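Local coordinates for glutathione peroxidase (Trypanosoma cruzi, PDB 3E0U), which probably reduces hydroperoxides as a thioredoxin-fold member of the glutathione peroxidase family, at residues K3-E7 with L20-K24. Sequence-based numbering, arbitrary orientation.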
loop_
_atom_site.group_PDB
_atom_site.type_symbol
_atom_site.label_atom_id
_atom_site.label_comp_id
_atom_site.label_asym_id
_atom_site.label_seq_id
_atom_site.Cartn_x
_atom_site.Cartn_y
_atom_site.Cartn_z
ATOM N N LYS A 3 -0.627 4.828 17.765
ATOM C CA LYS A 3 -1.205 5.162 16.428
ATOM C C LYS A 3 -0.853 4.131 15.399
ATOM O O LYS A 3 0.307 3.837 15.190
ATOM C CB LYS A 3 -0.754 6.528 15.920
ATOM C CG LYS A 3 -1.769 7.634 16.174
ATOM C CD LYS A 3 -1.264 8.962 15.635
ATOM C CE LYS A 3 -2.086 10.106 16.208
ATOM N NZ LYS A 3 -1.720 11.417 15.611
ATOM N N SER A 4 -1.854 3.658 14.680
ATOM C CA SER A 4 -1.616 2.640 13.693
ATOM C C SER A 4 -2.669 2.786 12.603
ATOM O O SER A 4 -3.637 3.541 12.751
ATOM C CB SER A 4 -1.695 1.253 14.347
ATOM O OG SER A 4 -2.932 1.083 15.064
ATOM N N ILE A 5 -2.478 2.034 11.526
ATOM C CA ILE A 5 -3.369 2.041 10.439
ATOM C C ILE A 5 -4.730 1.480 10.860
ATOM O O ILE A 5 -5.704 1.579 10.126
ATOM C CB ILE A 5 -2.833 1.154 9.249
ATOM C CG1 ILE A 5 -2.868 -0.334 9.571
ATOM C CG2 ILE A 5 -1.476 1.615 8.674
ATOM C CD1 ILE A 5 -2.523 -1.128 8.328
ATOM N N TYR A 6 -4.756 0.758 11.979
ATOM C CA TYR A 6 -5.958 0.062 12.419
ATOM C C TYR A 6 -6.981 0.946 13.135
ATOM O O TYR A 6 -8.122 0.493 13.472
ATOM C CB TYR A 6 -5.569 -1.144 13.282
ATOM C CG TYR A 6 -4.777 -2.137 12.487
ATOM C CD1 TYR A 6 -5.304 -2.696 11.364
ATOM C CD2 TYR A 6 -3.452 -2.395 12.801
ATOM C CE1 TYR A 6 -4.560 -3.588 10.617
ATOM C CE2 TYR A 6 -2.690 -3.262 12.056
ATOM C CZ TYR A 6 -3.239 -3.862 10.975
ATOM O OH TYR A 6 -2.490 -4.797 10.297
ATOM N N GLU A 7 -6.621 2.224 13.234
ATOM C CA GLU A 7 -7.513 3.231 13.756
ATOM C C GLU A 7 -8.249 3.888 12.578
ATOM O O GLU A 7 -8.906 4.896 12.782
ATOM C CB GLU A 7 -6.752 4.284 14.534
ATOM C CG GLU A 7 -6.042 3.785 15.777
ATOM C CD GLU A 7 -5.308 4.882 16.466
ATOM O OE1 GLU A 7 -4.682 5.728 15.810
ATOM O OE2 GLU A 7 -5.339 4.924 17.677
ATOM N N LEU A 20 -9.824 -4.496 7.944
ATOM C CA LEU A 20 -8.440 -4.184 7.993
ATOM C C LEU A 20 -7.670 -4.905 9.113
ATOM O O LEU A 20 -6.503 -5.312 8.939
ATOM C CB LEU A 20 -8.284 -2.657 8.100
ATOM C CG LEU A 20 -6.931 -2.014 7.795
ATOM C CD1 LEU A 20 -6.390 -2.467 6.442
ATOM C CD2 LEU A 20 -6.987 -0.468 7.901
ATOM N N SER A 21 -8.319 -5.024 10.265
ATOM C CA SER A 21 -7.700 -5.546 11.489
ATOM C C SER A 21 -7.341 -7.026 11.436
ATOM O O SER A 21 -6.625 -7.510 12.324
ATOM C CB SER A 21 -8.571 -5.244 12.740
ATOM O OG SER A 21 -8.731 -3.830 12.904
ATOM N N GLN A 22 -7.838 -7.749 10.421
ATOM C CA GLN A 22 -7.416 -9.157 10.237
ATOM C C GLN A 22 -5.876 -9.227 9.972
ATOM O O GLN A 22 -5.239 -10.237 10.193
ATOM C CB GLN A 22 -8.190 -9.845 9.094
ATOM C CG GLN A 22 -7.827 -9.330 7.661
ATOM C CD GLN A 22 -8.543 -10.121 6.544
ATOM O OE1 GLN A 22 -8.360 -11.339 6.420
ATOM N NE2 GLN A 22 -9.398 -9.443 5.772
ATOM N N HIS A 23 -5.281 -8.133 9.519
ATOM C CA HIS A 23 -3.846 -8.121 9.204
ATOM C C HIS A 23 -2.980 -7.686 10.370
ATOM O O HIS A 23 -1.771 -7.521 10.203
ATOM C CB HIS A 23 -3.599 -7.179 7.995
ATOM C CG HIS A 23 -4.335 -7.603 6.768
ATOM N ND1 HIS A 23 -5.305 -6.817 6.178
ATOM C CD2 HIS A 23 -4.403 -8.811 6.155
ATOM C CE1 HIS A 23 -5.925 -7.516 5.239
ATOM N NE2 HIS A 23 -5.368 -8.718 5.184
ATOM N N LYS A 24 -3.612 -7.422 11.525
ATOM C CA LYS A 24 -2.911 -6.942 12.725
ATOM C C LYS A 24 -1.971 -8.009 13.320
ATOM O O LYS A 24 -2.352 -9.159 13.492
ATOM C CB LYS A 24 -3.920 -6.430 13.755
ATOM C CG LYS A 24 -3.388 -6.197 15.167
ATOM C CD LYS A 24 -2.894 -4.750 15.433
ATOM C CE LYS A 24 -2.562 -4.509 16.945
ATOM N NZ LYS A 24 -2.028 -3.121 17.238
#
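The Tyr6 ring lies between Lys24 on one face and its own neighbour Ile5 on the other. Lys24 CB stands 4.0 Å from the ring centroid, 20° off the normal, which defines a CH-pi contact. The lysine chain then bends at chi2 (92°), bringing Lys24 CD to 3.6 Å from Tyr6 CD2. Ile5 CG1 sits over the centre of the opposite face, 3.6 Å above the plane. At the ring edge, near its plane, Leu20 O approaches Tyr6 CE1 to 3.1 Å; the same carbonyl accepts the backbone N-H of His23, a bond within segment 20-24. Tyr6 CG is anti to its carbonyl carbon (chi1 -63°), which directs the ring at the 20-24 backbone and puts Tyr6 OH 2.8 Å from His23 O. Beside the ring, Leu20 CD2 reaches Ile5 O at 3.3 Å, and Leu20 CG lies 4.0 Å from Tyr6 CD1. The 3-10 turns 5-7 and 21-23, both before strand 28-33 of the thioredoxin fold, are thus joined mainly through Tyr6, with Leu20 adding a contact to Ile5. Ile5 is buried against Leu28 and Ile30 of that strand and Leu108 of helix 107-115, whereas Leu20 and His23 rest on Leu62 of strand 60-65.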